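Long-range contacts in prolyl endopeptidase (Myxococcus xanthus, PDB 2BKL), which probably cleaves oligopeptides as a serine-type endopeptidase, hydrolysing the peptide bond after proline and less readily after alanine: residues Val380-Thr385 with Glu461-Ser466; Glu418-Ala423 with Met432-Arg437; Thr448-Tyr453 with Ala479-Arg484; Leu527-Gly532 with Glu548-Val553. All coordinates share one frame; numbering follows the deposited sequence.

Contact 1. Residues Val380-Thr385 with Glu461-Ser466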
loop_
_atom_site.group_PDB
_atom_site.type_symbol
_atom_site.label_atom_id
_atom_site.label_comp_id
_atom_site.label_asym_id
_atom_site.label_seq_id
_atom_site.Cartn_x
_atom_site.Cartn_y
_atom_site.Cartn_z
ATOM N N VAL A 380 12.197 12.829 0.681
ATOM C CA VAL A 380 11.109 13.209 1.571
ATOM C C VAL A 380 11.399 12.718 2.962
ATOM O O VAL A 380 11.839 11.584 3.135
ATOM C CB VAL A 380 9.805 12.562 1.052
ATOM C CG1 VAL A 380 8.610 12.919 1.923
ATOM C CG2 VAL A 380 9.516 12.939 -0.401
ATOM N N PHE A 381 11.168 13.572 3.953
ATOM C CA PHE A 381 11.281 13.211 5.356
ATOM C C PHE A 381 9.995 13.503 6.115
ATOM O O PHE A 381 9.395 14.562 5.956
ATOM C CB PHE A 381 12.438 13.958 5.995
ATOM C CG PHE A 381 12.589 13.667 7.450
ATOM C CD1 PHE A 381 13.299 12.549 7.863
ATOM C CD2 PHE A 381 12.019 14.499 8.391
ATOM C CE1 PHE A 381 13.428 12.256 9.184
ATOM C CE2 PHE A 381 12.127 14.215 9.711
ATOM C CZ PHE A 381 12.838 13.102 10.125
ATOM N N THR A 382 9.542 12.553 6.916
ATOM C CA THR A 382 8.387 12.753 7.797
ATOM C C THR A 382 8.719 12.133 9.137
ATOM O O THR A 382 9.627 11.346 9.272
ATOM C CB THR A 382 7.069 12.096 7.299
ATOM O OG1 THR A 382 7.278 10.667 7.118
ATOM C CG2 THR A 382 6.682 12.581 5.936
ATOM N N SER A 383 7.910 12.442 10.131
ATOM C CA SER A 383 7.901 11.660 11.374
ATOM C C SER A 383 6.480 11.632 11.868
ATOM O O SER A 383 5.601 12.257 11.295
ATOM C CB SER A 383 8.838 12.253 12.454
ATOM O OG SER A 383 8.241 13.323 13.172
ATOM N N PHE A 384 6.219 10.864 12.918
ATOM C CA PHE A 384 4.869 10.793 13.450
ATOM C C PHE A 384 4.344 12.160 13.887
ATOM O O PHE A 384 3.121 12.348 13.940
ATOM C CB PHE A 384 4.763 9.800 14.626
ATOM C CG PHE A 384 4.784 8.362 14.212
ATOM C CD1 PHE A 384 3.715 7.782 13.542
ATOM C CD2 PHE A 384 5.883 7.575 14.491
ATOM C CE1 PHE A 384 3.777 6.431 13.159
ATOM C CE2 PHE A 384 5.956 6.251 14.108
ATOM C CZ PHE A 384 4.907 5.674 13.441
ATOM N N THR A 385 5.258 13.075 14.207
ATOM C CA THR A 385 4.920 14.449 14.597
ATOM C C THR A 385 5.451 15.568 13.658
ATOM O O THR A 385 5.319 16.759 13.974
ATOM C CB THR A 385 5.444 14.696 16.025
ATOM O OG1 THR A 385 6.869 14.653 16.038
ATOM C CG2 THR A 385 5.033 13.579 16.962
ATOM N N GLU A 461 6.267 2.494 8.813
ATOM C CA GLU A 461 7.216 3.559 9.035
ATOM C C GLU A 461 6.561 4.734 9.713
ATOM O O GLU A 461 5.337 4.844 9.770
ATOM C CB GLU A 461 7.759 4.097 7.704
ATOM C CG GLU A 461 8.476 3.138 6.801
ATOM C CD GLU A 461 8.707 3.769 5.424
ATOM O OE1 GLU A 461 8.330 4.976 5.219
ATOM O OE2 GLU A 461 9.260 3.053 4.558
ATOM N N ALA A 462 7.418 5.661 10.109
ATOM C CA ALA A 462 7.009 6.930 10.750
ATOM C C ALA A 462 6.485 7.984 9.770
ATOM O O ALA A 462 7.067 9.096 9.598
ATOM C CB ALA A 462 8.216 7.498 11.558
ATOM N N ASN A 463 5.403 7.644 9.102
ATOM C CA ASN A 463 4.665 8.546 8.235
ATOM C C ASN A 463 3.952 9.564 9.126
ATOM O O ASN A 463 3.527 9.259 10.238
ATOM C CB ASN A 463 3.600 7.775 7.425
ATOM C CG ASN A 463 4.193 6.885 6.319
ATOM O OD1 ASN A 463 5.115 7.285 5.594
ATOM N ND2 ASN A 463 3.649 5.669 6.189
ATOM N N PHE A 464 3.823 10.790 8.653
ATOM C CA PHE A 464 2.969 11.760 9.342
ATOM C C PHE A 464 1.520 11.561 8.944
ATOM O O PHE A 464 1.154 11.614 7.762
ATOM C CB PHE A 464 3.396 13.199 9.049
ATOM C CG PHE A 464 2.530 14.217 9.743
ATOM C CD1 PHE A 464 2.622 14.390 11.102
ATOM C CD2 PHE A 464 1.590 14.972 9.024
ATOM C CE1 PHE A 464 1.810 15.326 11.760
ATOM C CE2 PHE A 464 0.776 15.899 9.674
ATOM C CZ PHE A 464 0.888 16.074 11.026
ATOM N N ARG A 465 0.671 11.383 9.957
ATOM C CA ARG A 465 -0.751 11.307 9.750
ATOM C C ARG A 465 -1.393 12.356 10.650
ATOM O O ARG A 465 -1.391 12.212 11.870
ATOM C CB ARG A 465 -1.271 9.926 10.147
ATOM C CG ARG A 465 -1.013 8.795 9.160
ATOM C CD ARG A 465 -1.716 7.487 9.612
ATOM N NE ARG A 465 -1.541 6.353 8.695
ATOM C CZ ARG A 465 -2.528 5.607 8.166
ATOM N NH1 ARG A 465 -3.817 5.836 8.433
ATOM N NH2 ARG A 465 -2.215 4.603 7.353
ATOM N N SER A 466 -1.954 13.398 10.068
ATOM C CA SER A 466 -2.641 14.391 10.882
ATOM C C SER A 466 -3.919 13.829 11.516
ATOM O O SER A 466 -4.401 14.366 12.507
ATOM C CB SER A 466 -2.967 15.628 10.055
ATOM O OG SER A 466 -3.881 15.329 9.037
HETATM O O HOH W 1 1.095 11.048 12.765
#
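In Thr382 the first torsion sets OG1 between the backbone N and the carbonyl carbon (chi1 58°), facing Ala462. In Phe384 it sets CG anti to the carbonyl carbon (chi1 -75°), and the ring reaches the same alanine. Thr382 OG1 donates to Ala462 O at 2.9 Å, from 26° out of the carbonyl plane. Ser383 CA lies 3.2 Å from Ala462 O in a CA-H...O contact, so two residues in a row meet this one oxygen. The Phe384 ring takes Ala462 CA over one face, offset toward the rim, 3.8 Å from the ring centroid. This is a CH-pi contact. Ala462 CB also touches Phe384 CE2, at 3.6 Å. An alanine in place of Phe384 would probably open a gap over Ala462, which would lose the ring that its CA and CB rest on. Phe464 brings CB to 3.3 Å from Ser383 O, and this oxygen sits at the edge of its ring. A water donates to Phe384 O at 2.7 Å and accepts from Arg465 N at 2.9 Å. Ser383 OG takes the backbone N of Thr385 in an ST turn and is also hydrogen-bonded to Thr386 OG1. Ala462 itself is the centre of an inverse gamma turn. The contact joins the end of a strand of the N-terminal beta-propeller to a loop of the alpha/beta-hydrolase part, the two-domain build of prolyl oligopeptidases.

Contact 2. Residues Glu418-Ala423 with Met432-Arg437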
loop_
_atom_site.group_PDB
_atom_site.type_symbol
_atom_site.label_atom_id
_atom_site.label_comp_id
_atom_site.label_asym_id
_atom_site.label_seq_id
_atom_site.Cartn_x
_atom_site.Cartn_y
_atom_site.Cartn_z
ATOM N N GLU A 418 8.071 7.146 21.072
ATOM C CA GLU A 418 8.937 6.116 21.620
ATOM C C GLU A 418 9.065 4.970 20.621
ATOM O O GLU A 418 8.152 4.714 19.815
ATOM C CB GLU A 418 8.315 5.541 22.890
ATOM C CG GLU A 418 7.747 6.561 23.866
ATOM C CD GLU A 418 7.256 5.843 25.079
ATOM O OE1 GLU A 418 8.105 5.195 25.720
ATOM O OE2 GLU A 418 6.037 5.865 25.349
ATOM N N GLN A 419 10.190 4.276 20.672
ATOM C CA GLN A 419 10.354 2.984 20.050
ATOM C C GLN A 419 10.715 1.970 21.101
ATOM O O GLN A 419 11.701 2.162 21.874
ATOM C CB GLN A 419 11.401 2.983 18.952
ATOM C CG GLN A 419 11.477 1.598 18.230
ATOM C CD GLN A 419 12.402 1.563 17.039
ATOM O OE1 GLN A 419 13.564 2.025 17.124
ATOM N NE2 GLN A 419 11.902 1.042 15.937
ATOM N N VAL A 420 9.896 0.931 21.162
ATOM C CA VAL A 420 10.053 -0.140 22.115
ATOM C C VAL A 420 10.182 -1.466 21.394
ATOM O O VAL A 420 9.873 -1.579 20.196
ATOM C CB VAL A 420 8.862 -0.176 23.101
ATOM C CG1 VAL A 420 8.756 1.151 23.847
ATOM C CG2 VAL A 420 7.539 -0.528 22.404
ATOM N N PHE A 421 10.639 -2.473 22.128
ATOM C CA PHE A 421 10.832 -3.815 21.658
ATOM C C PHE A 421 10.218 -4.792 22.632
ATOM O O PHE A 421 10.605 -4.818 23.808
ATOM C CB PHE A 421 12.320 -4.086 21.415
ATOM C CG PHE A 421 12.962 -3.089 20.523
ATOM C CD1 PHE A 421 12.911 -3.272 19.158
ATOM C CD2 PHE A 421 13.569 -1.967 21.014
ATOM C CE1 PHE A 421 13.467 -2.345 18.295
ATOM C CE2 PHE A 421 14.130 -1.013 20.117
ATOM C CZ PHE A 421 14.042 -1.228 18.763
ATOM N N TYR A 422 9.283 -5.602 22.175
ATOM C CA TYR A 422 8.593 -6.545 23.061
ATOM C C TYR A 422 8.782 -7.967 22.549
ATOM O O TYR A 422 9.057 -8.189 21.371
ATOM C CB TYR A 422 7.094 -6.193 23.189
ATOM C CG TYR A 422 6.306 -6.318 21.922
ATOM C CD1 TYR A 422 6.182 -5.259 21.035
ATOM C CD2 TYR A 422 5.707 -7.523 21.570
ATOM C CE1 TYR A 422 5.498 -5.411 19.844
ATOM C CE2 TYR A 422 5.012 -7.653 20.394
ATOM C CZ TYR A 422 4.916 -6.598 19.537
ATOM O OH TYR A 422 4.231 -6.740 18.349
ATOM N N ALA A 423 8.660 -8.951 23.423
ATOM C CA ALA A 423 8.801 -10.346 23.049
ATOM C C ALA A 423 7.465 -10.925 22.671
ATOM O O ALA A 423 6.485 -10.784 23.403
ATOM C CB ALA A 423 9.408 -11.140 24.179
ATOM N N MET A 432 7.962 -1.651 18.064
ATOM C CA MET A 432 6.706 -0.910 18.042
ATOM C C MET A 432 6.983 0.559 18.303
ATOM O O MET A 432 7.786 0.901 19.198
ATOM C CB MET A 432 5.716 -1.474 19.073
ATOM C CG MET A 432 4.422 -0.711 19.127
ATOM S SD MET A 432 3.075 -1.649 19.945
ATOM C CE MET A 432 3.774 -2.041 21.497
ATOM N N PHE A 433 6.351 1.447 17.540
ATOM C CA PHE A 433 6.321 2.876 17.831
ATOM C C PHE A 433 5.137 3.220 18.701
ATOM O O PHE A 433 4.042 2.705 18.497
ATOM C CB PHE A 433 6.239 3.698 16.543
ATOM C CG PHE A 433 7.374 3.502 15.584
ATOM C CD1 PHE A 433 8.630 4.022 15.863
ATOM C CD2 PHE A 433 7.179 2.838 14.367
ATOM C CE1 PHE A 433 9.690 3.859 14.966
ATOM C CE2 PHE A 433 8.222 2.713 13.468
ATOM C CZ PHE A 433 9.458 3.198 13.758
ATOM N N VAL A 434 5.350 4.088 19.687
ATOM C CA VAL A 434 4.291 4.533 20.576
ATOM C C VAL A 434 4.307 6.042 20.617
ATOM O O VAL A 434 5.333 6.650 20.941
ATOM C CB VAL A 434 4.400 3.924 21.990
ATOM C CG1 VAL A 434 3.154 4.290 22.798
ATOM C CG2 VAL A 434 4.555 2.410 21.935
ATOM N N VAL A 435 3.181 6.657 20.285
ATOM C CA VAL A 435 3.095 8.112 20.121
ATOM C C VAL A 435 2.039 8.651 21.068
ATOM O O VAL A 435 0.939 8.112 21.194
ATOM C CB VAL A 435 2.699 8.486 18.652
ATOM C CG1 VAL A 435 2.790 9.983 18.446
ATOM C CG2 VAL A 435 3.572 7.720 17.627
ATOM N N HIS A 436 2.369 9.724 21.769
ATOM C CA HIS A 436 1.440 10.316 22.724
ATOM C C HIS A 436 1.904 11.706 23.125
ATOM O O HIS A 436 3.039 12.091 22.887
ATOM C CB HIS A 436 1.309 9.438 23.971
ATOM C CG HIS A 436 2.624 9.066 24.562
ATOM N ND1 HIS A 436 3.328 9.894 25.422
ATOM C CD2 HIS A 436 3.373 7.950 24.425
ATOM C CE1 HIS A 436 4.460 9.303 25.763
ATOM N NE2 HIS A 436 4.511 8.124 25.171
ATOM N N ARG A 437 1.021 12.451 23.788
ATOM C CA ARG A 437 1.439 13.714 24.399
ATOM C C ARG A 437 2.542 13.467 25.423
ATOM O O ARG A 437 2.526 12.466 26.154
ATOM C CB ARG A 437 0.271 14.401 25.104
ATOM C CG ARG A 437 -0.757 15.019 24.185
ATOM C CD ARG A 437 -1.889 15.676 24.920
ATOM N NE ARG A 437 -1.374 16.846 25.620
ATOM C CZ ARG A 437 -1.169 18.034 25.029
ATOM N NH1 ARG A 437 -1.483 18.238 23.745
ATOM N NH2 ARG A 437 -0.641 19.029 25.731
#
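Glu418 OE2 accepts from NE2 of His436 at 2.7 Å. The donor meets the oxygen on its anti side, 32° out of the carboxylate plane, while the oxygen lies close to the imidazole plane. The two planes stand 88° apart. His436 CG sits between the backbone N and the carbonyl carbon (chi1 51°), on the side from which NE2 can meet Glu418. The same OE2 is hydrogen-bonded to Tyr521 OH. On the other side of the ring, His436 ND1 donates to Arg437 O at 2.8 Å. A leucine in place of His436 would probably leave Glu418 OE2 with one mate fewer and Arg437 O without its imidazole donor. The backbones form an antiparallel hairpin. Glu418 with Val434 and Val420 with Met432 are hydrogen-bonded pairs, and each satisfies two N-H groups and two carbonyls. Gln419 and Phe433 form the non-hydrogen-bonded pair between them. Gln419 NE2 lies 3.7 Å from Phe433 CE1 and is hydrogen-bonded to Asp339 O. Met432 CB meets the edge of the Tyr422 ring, 4.0 Å from CE1, and Tyr422 OH is hydrogen-bonded to Asp508 O. Both imidazole nitrogens of His436 act as donors, which is consistent with a positively charged ring beside the Glu418 carboxylate.

Contact 3. Residues Thr448-Tyr453 with Ala479-Arg484. With ZAH (N-[(benzyloxy)carbonyl]-L-alanyl-L-proline), chain C.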
loop_
_atom_site.group_PDB
_atom_site.type_symbol
_atom_site.label_atom_id
_atom_site.label_comp_id
_atom_site.label_asym_id
_atom_site.label_seq_id
_atom_site.Cartn_x
_atom_site.Cartn_y
_atom_site.Cartn_z
ATOM N N THR A 448 -6.304 3.921 23.671
ATOM C CA THR A 448 -5.179 3.560 22.837
ATOM C C THR A 448 -5.657 2.930 21.556
ATOM O O THR A 448 -6.595 2.163 21.568
ATOM C CB THR A 448 -4.286 2.591 23.643
ATOM O OG1 THR A 448 -3.765 3.294 24.777
ATOM C CG2 THR A 448 -3.066 2.086 22.862
ATOM N N LEU A 449 -5.004 3.283 20.465
ATOM C CA LEU A 449 -5.293 2.739 19.148
ATOM C C LEU A 449 -4.014 2.085 18.630
ATOM O O LEU A 449 -2.999 2.750 18.466
ATOM C CB LEU A 449 -5.734 3.839 18.201
ATOM C CG LEU A 449 -6.045 3.467 16.753
ATOM C CD1 LEU A 449 -7.149 2.498 16.662
ATOM C CD2 LEU A 449 -6.401 4.754 16.008
ATOM N N LEU A 450 -4.076 0.797 18.377
ATOM C CA LEU A 450 -2.943 -0.034 17.979
ATOM C C LEU A 450 -3.177 -0.482 16.534
ATOM O O LEU A 450 -4.210 -1.096 16.224
ATOM C CB LEU A 450 -2.821 -1.252 18.909
ATOM C CG LEU A 450 -1.908 -2.389 18.447
ATOM C CD1 LEU A 450 -0.445 -1.911 18.298
ATOM C CD2 LEU A 450 -2.014 -3.553 19.375
ATOM N N TYR A 451 -2.227 -0.146 15.687
ATOM C CA TYR A 451 -2.284 -0.375 14.251
ATOM C C TYR A 451 -1.211 -1.382 13.827
ATOM O O TYR A 451 -0.076 -1.368 14.318
ATOM C CB TYR A 451 -2.026 0.966 13.555
ATOM C CG TYR A 451 -1.972 0.997 12.048
ATOM C CD1 TYR A 451 -2.991 0.464 11.304
ATOM C CD2 TYR A 451 -0.961 1.681 11.388
ATOM C CE1 TYR A 451 -2.988 0.536 9.902
ATOM C CE2 TYR A 451 -0.946 1.774 9.997
ATOM C CZ TYR A 451 -1.953 1.142 9.275
ATOM O OH TYR A 451 -2.000 1.166 7.875
ATOM N N GLY A 452 -1.569 -2.232 12.879
ATOM C CA GLY A 452 -0.631 -3.165 12.294
ATOM C C GLY A 452 -1.072 -3.602 10.911
ATOM O O GLY A 452 -2.171 -3.305 10.475
ATOM N N TYR A 453 -0.168 -4.282 10.210
ATOM C CA TYR A 453 -0.456 -4.842 8.891
ATOM C C TYR A 453 0.060 -6.268 8.868
ATOM O O TYR A 453 -0.715 -7.188 9.073
ATOM C CB TYR A 453 0.137 -3.964 7.797
ATOM C CG TYR A 453 -0.181 -4.377 6.369
ATOM C CD1 TYR A 453 -1.398 -4.077 5.793
ATOM C CD2 TYR A 453 0.747 -5.020 5.582
ATOM C CE1 TYR A 453 -1.656 -4.406 4.469
ATOM C CE2 TYR A 453 0.483 -5.378 4.261
ATOM C CZ TYR A 453 -0.715 -5.077 3.723
ATOM O OH TYR A 453 -0.954 -5.402 2.399
ATOM N N ALA A 479 -0.216 3.504 18.632
ATOM C CA ALA A 479 0.890 2.557 18.573
ATOM C C ALA A 479 0.869 1.842 17.247
ATOM O O ALA A 479 -0.207 1.517 16.735
ATOM C CB ALA A 479 0.777 1.545 19.718
ATOM N N VAL A 480 2.047 1.598 16.684
ATOM C CA VAL A 480 2.206 0.941 15.387
ATOM C C VAL A 480 3.251 -0.179 15.561
ATOM O O VAL A 480 4.411 0.097 15.857
ATOM C CB VAL A 480 2.659 1.948 14.285
ATOM C CG1 VAL A 480 2.740 1.241 12.941
ATOM C CG2 VAL A 480 1.700 3.145 14.224
ATOM N N ALA A 481 2.827 -1.429 15.390
ATOM C CA ALA A 481 3.711 -2.578 15.587
ATOM C C ALA A 481 4.325 -3.026 14.287
ATOM O O ALA A 481 3.608 -3.118 13.264
ATOM C CB ALA A 481 2.964 -3.707 16.250
ATOM N N ASN A 482 5.612 -3.354 14.299
ATOM C CA ASN A 482 6.349 -3.821 13.125
ATOM C C ASN A 482 6.355 -5.349 13.114
ATOM O O ASN A 482 7.392 -6.015 13.219
ATOM C CB ASN A 482 7.776 -3.268 13.135
ATOM C CG ASN A 482 7.821 -1.779 13.013
ATOM O OD1 ASN A 482 8.010 -1.079 13.999
ATOM N ND2 ASN A 482 7.669 -1.282 11.796
ATOM N N LEU A 483 5.163 -5.880 12.927
ATOM C CA LEU A 483 4.906 -7.304 12.974
ATOM C C LEU A 483 5.695 -8.060 11.901
ATOM O O LEU A 483 6.028 -7.520 10.830
ATOM C CB LEU A 483 3.443 -7.573 12.733
ATOM C CG LEU A 483 2.438 -6.822 13.571
ATOM C CD1 LEU A 483 0.993 -7.109 13.069
ATOM C CD2 LEU A 483 2.587 -7.195 15.020
ATOM N N ARG A 484 6.008 -9.318 12.189
ATOM C CA ARG A 484 6.528 -10.214 11.149
ATOM C C ARG A 484 5.541 -10.273 9.974
ATOM O O ARG A 484 4.364 -9.846 10.086
ATOM C CB ARG A 484 6.833 -11.600 11.706
ATOM C CG ARG A 484 8.131 -11.643 12.495
ATOM C CD ARG A 484 8.429 -12.980 13.160
ATOM N NE ARG A 484 7.544 -13.190 14.302
ATOM C CZ ARG A 484 7.567 -14.271 15.041
ATOM N NH1 ARG A 484 8.403 -15.249 14.750
ATOM N NH2 ARG A 484 6.719 -14.401 16.043
HETATM C C1 ZAH C . -4.441 -5.299 0.920
HETATM O O2 ZAH C . -3.545 -5.726 1.920
HETATM C C3 ZAH C . -4.452 -6.226 -0.319
HETATM C C4 ZAH C . -4.931 -7.638 0.030
HETATM C C5 ZAH C . -3.684 -8.449 0.360
HETATM C C6 ZAH C . -2.530 -7.782 -0.343
HETATM N N7 ZAH C . -3.108 -6.544 -0.850
HETATM C C8 ZAH C . -2.438 -5.712 -1.644
HETATM O O9 ZAH C . -3.077 -4.652 -2.106
HETATM C C10 ZAH C . -1.076 -6.096 -2.263
HETATM C C11 ZAH C . -0.063 -5.709 -1.186
HETATM N N14 ZAH C . -0.793 -5.342 -3.459
HETATM C C15 ZAH C . -1.396 -5.608 -4.593
HETATM O O16 ZAH C . -2.211 -6.623 -4.715
HETATM O O17 ZAH C . -1.106 -4.775 -5.723
HETATM C C18 ZAH C . -1.934 -5.040 -6.884
HETATM C C19 ZAH C . -1.794 -3.947 -7.950
HETATM C C20 ZAH C . -0.565 -3.780 -8.601
HETATM C C21 ZAH C . -0.421 -2.782 -9.565
HETATM C C22 ZAH C . -1.510 -1.970 -9.891
HETATM C C23 ZAH C . -2.745 -2.148 -9.261
HETATM C C24 ZAH C . -2.884 -3.137 -8.287
HETATM O O HOH W 2 2.687 -4.466 11.028
#
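Leu449, Tyr451, Ala479 and Ala481 carry the backbone hydrogen bonds between two parallel strands. Ala479 N donates to Leu449 O at 2.9 Å. Tyr451 N donates to Ala479 O at 2.8 Å, and Ala481 N to Tyr451 O at 3.1 Å. Past the last of these a water takes over, accepting from Tyr453 N at 3.0 Å and donating to Ala481 O at 2.8 Å. It spans the point where the two chains part.

The apolar contacts fall on both faces of the sheet. Leu450 CD1 meets Ala479 CB at 3.9 Å on one face. On the other, Tyr451 and Val480 lie side by side and point the same way, with CD2 of the tyrosine 4.0 Å from CG1 of the valine. Gly452 packs against Leu483 CD1, where a side chain on the glycine would be tight.

One bond goes to the bound ligand. Tyr453 OH donates to ZAH O2 at 2.7 Å, and this oxygen lies at the edge of the tyrosine ring, near its plane. Asn534 N also binds ZAH, consistent with the oxyanion hole of prolyl oligopeptidases, where a tyrosine hydroxyl helps a backbone N-H.

The strands belong to a beta-alpha-beta unit with helix 469-473. Strand 477-481 lies between strands 448-451 and 429-437, strand 527-532 flanks 448-451 on its other edge, and Phe509 of helix 503-518 packs on Leu450.

Contact 4. Residues Leu527-Gly532 with Glu548-Val553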
loop_
_atom_site.group_PDB
_atom_site.type_symbol
_atom_site.label_atom_id
_atom_site.label_comp_id
_atom_site.label_asym_id
_atom_site.label_seq_id
_atom_site.Cartn_x
_atom_site.Cartn_y
_atom_site.Cartn_z
ATOM N N LEU A 527 -8.664 -0.171 24.802
ATOM C CA LEU A 527 -7.781 -0.467 23.679
ATOM C C LEU A 527 -8.563 -0.793 22.426
ATOM O O LEU A 527 -9.389 -1.694 22.423
ATOM C CB LEU A 527 -6.866 -1.651 24.034
ATOM C CG LEU A 527 -5.913 -2.153 22.936
ATOM C CD1 LEU A 527 -4.948 -1.070 22.536
ATOM C CD2 LEU A 527 -5.187 -3.411 23.361
ATOM N N ALA A 528 -8.247 -0.087 21.360
ATOM C CA ALA A 528 -8.789 -0.374 20.021
ATOM C C ALA A 528 -7.665 -0.828 19.092
ATOM O O ALA A 528 -6.511 -0.405 19.216
ATOM C CB ALA A 528 -9.458 0.859 19.457
ATOM N N ILE A 529 -8.025 -1.677 18.138
ATOM C CA ILE A 529 -7.136 -2.071 17.057
ATOM C C ILE A 529 -7.713 -1.686 15.725
ATOM O O ILE A 529 -8.927 -1.684 15.528
ATOM C CB ILE A 529 -6.800 -3.560 17.106
ATOM C CG1 ILE A 529 -8.044 -4.464 17.131
ATOM C CG2 ILE A 529 -5.864 -3.840 18.274
ATOM C CD1 ILE A 529 -7.741 -5.926 17.020
ATOM N N TYR A 530 -6.824 -1.349 14.799
ATOM C CA TYR A 530 -7.167 -0.918 13.450
ATOM C C TYR A 530 -6.271 -1.634 12.452
ATOM O O TYR A 530 -5.062 -1.720 12.646
ATOM C CB TYR A 530 -6.996 0.615 13.236
ATOM C CG TYR A 530 -7.315 1.055 11.792
ATOM C CD1 TYR A 530 -6.394 0.852 10.749
ATOM C CD2 TYR A 530 -8.530 1.566 11.445
ATOM C CE1 TYR A 530 -6.688 1.195 9.436
ATOM C CE2 TYR A 530 -8.817 1.940 10.130
ATOM C CZ TYR A 530 -7.910 1.729 9.142
ATOM O OH TYR A 530 -8.230 2.108 7.837
ATOM N N GLY A 531 -6.880 -2.105 11.368
ATOM C CA GLY A 531 -6.115 -2.559 10.231
ATOM C C GLY A 531 -6.946 -2.538 8.982
ATOM O O GLY A 531 -8.152 -2.664 9.057
ATOM N N GLY A 532 -6.283 -2.428 7.839
ATOM C CA GLY A 532 -6.976 -2.512 6.547
ATOM C C GLY A 532 -6.397 -3.540 5.560
ATOM O O GLY A 532 -5.145 -3.657 5.558
ATOM N N GLU A 548 -10.919 -10.946 24.405
ATOM C CA GLU A 548 -10.740 -10.348 25.712
ATOM C C GLU A 548 -9.631 -9.329 25.815
ATOM O O GLU A 548 -9.596 -8.568 26.767
ATOM C CB GLU A 548 -10.573 -11.447 26.772
ATOM C CG GLU A 548 -9.227 -12.143 26.790
ATOM C CD GLU A 548 -8.995 -13.209 25.706
ATOM O OE1 GLU A 548 -9.889 -13.522 24.882
ATOM O OE2 GLU A 548 -7.900 -13.811 25.732
ATOM N N LEU A 549 -8.729 -9.291 24.846
ATOM C CA LEU A 549 -7.632 -8.303 24.876
ATOM C C LEU A 549 -8.027 -6.915 24.373
ATOM O O LEU A 549 -7.264 -5.974 24.560
ATOM C CB LEU A 549 -6.444 -8.784 24.041
ATOM C CG LEU A 549 -5.711 -10.041 24.449
ATOM C CD1 LEU A 549 -4.567 -10.356 23.491
ATOM C CD2 LEU A 549 -5.173 -9.918 25.859
ATOM N N TYR A 550 -9.184 -6.789 23.739
ATOM C CA TYR A 550 -9.534 -5.617 22.948
ATOM C C TYR A 550 -10.899 -5.059 23.313
ATOM O O TYR A 550 -11.828 -5.818 23.617
ATOM C CB TYR A 550 -9.525 -5.986 21.461
ATOM C CG TYR A 550 -8.272 -6.730 21.022
ATOM C CD1 TYR A 550 -7.049 -6.070 20.925
ATOM C CD2 TYR A 550 -8.297 -8.083 20.723
ATOM C CE1 TYR A 550 -5.922 -6.737 20.533
ATOM C CE2 TYR A 550 -7.165 -8.785 20.337
ATOM C CZ TYR A 550 -5.961 -8.099 20.244
ATOM O OH TYR A 550 -4.832 -8.775 19.897
ATOM N N GLY A 551 -11.014 -3.734 23.312
ATOM C CA GLY A 551 -12.266 -3.048 23.541
ATOM C C GLY A 551 -13.028 -2.715 22.262
ATOM O O GLY A 551 -14.278 -2.690 22.249
ATOM N N ALA A 552 -12.291 -2.461 21.188
ATOM C CA ALA A 552 -12.909 -2.109 19.911
ATOM C C ALA A 552 -12.000 -2.491 18.756
ATOM O O ALA A 552 -10.766 -2.593 18.910
ATOM C CB ALA A 552 -13.241 -0.648 19.882
ATOM N N VAL A 553 -12.619 -2.684 17.598
ATOM C CA VAL A 553 -11.921 -3.088 16.378
ATOM C C VAL A 553 -12.460 -2.246 15.245
ATOM O O VAL A 553 -13.693 -2.144 15.061
ATOM C CB VAL A 553 -12.191 -4.553 16.067
ATOM C CG1 VAL A 553 -11.614 -4.991 14.722
ATOM C CG2 VAL A 553 -11.701 -5.474 17.173
#
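Leu549 opens this parallel beta-alpha-beta contact, with its O 3.5 Å from Leu527 CD2. Strands 527-532 and 552-556 are linked by helix 534-545, and the turn into that helix fits the nucleophile elbow of alpha/beta-hydrolases. Leu549 CB also lies over the centre of one face of the Tyr550 ring. The opposite face of Tyr550 takes Ile529 CD1, 4.0 Å from the ring centroid in a CH-pi contact. The ring is thus held between two aliphatic groups. Ile529 CG2 adds a touch on Tyr550 CD1 at 3.7 Å, and Tyr550 OH is hydrogen-bonded to His510 ND1. Gly551 N donates to Leu527 O at 2.8 Å. A side chain on Gly551 would press on that same oxygen. Ala552 N donates to Leu527 O as well, at 3.2 Å, so two successive N-H groups grip one carbonyl. Ala552 O then accepts from Ile529 N at 3.0 Å, while its CB meets Ala528 CB on the face turned toward Leu675. Val553 pairs with Ile529 on the other face. Ile529 CG1 stands between its backbone N and carbonyl carbon (chi1 54°), and there it lies 3.8 Å from Val553 CG2.

In the fold
Contacts 2, 3 and 4 lie in one mixed sheet, and all three are buried. Contact 2 is its antiparallel edge hairpin, while contacts 3 and 4 are parallel pairings farther in. Contacts 2 and 3 adjoin through strands 429-437 and 477-481, and contacts 3 and 4 through strands 448-451 and 527-532. Contact 1 is partly buried and lies outside the sheet, at the junction with the propeller. There Phe384 packs on Phe433 of contact 2 and Val480 of contact 3. The chemistry follows the place: a side-chain hydroxyl, a ring and a water at the junction, a histidine-carboxylate hydrogen bond in the hairpin, mainly aliphatic and aromatic packing in the parallel pairings, with ligand binding in contact 3.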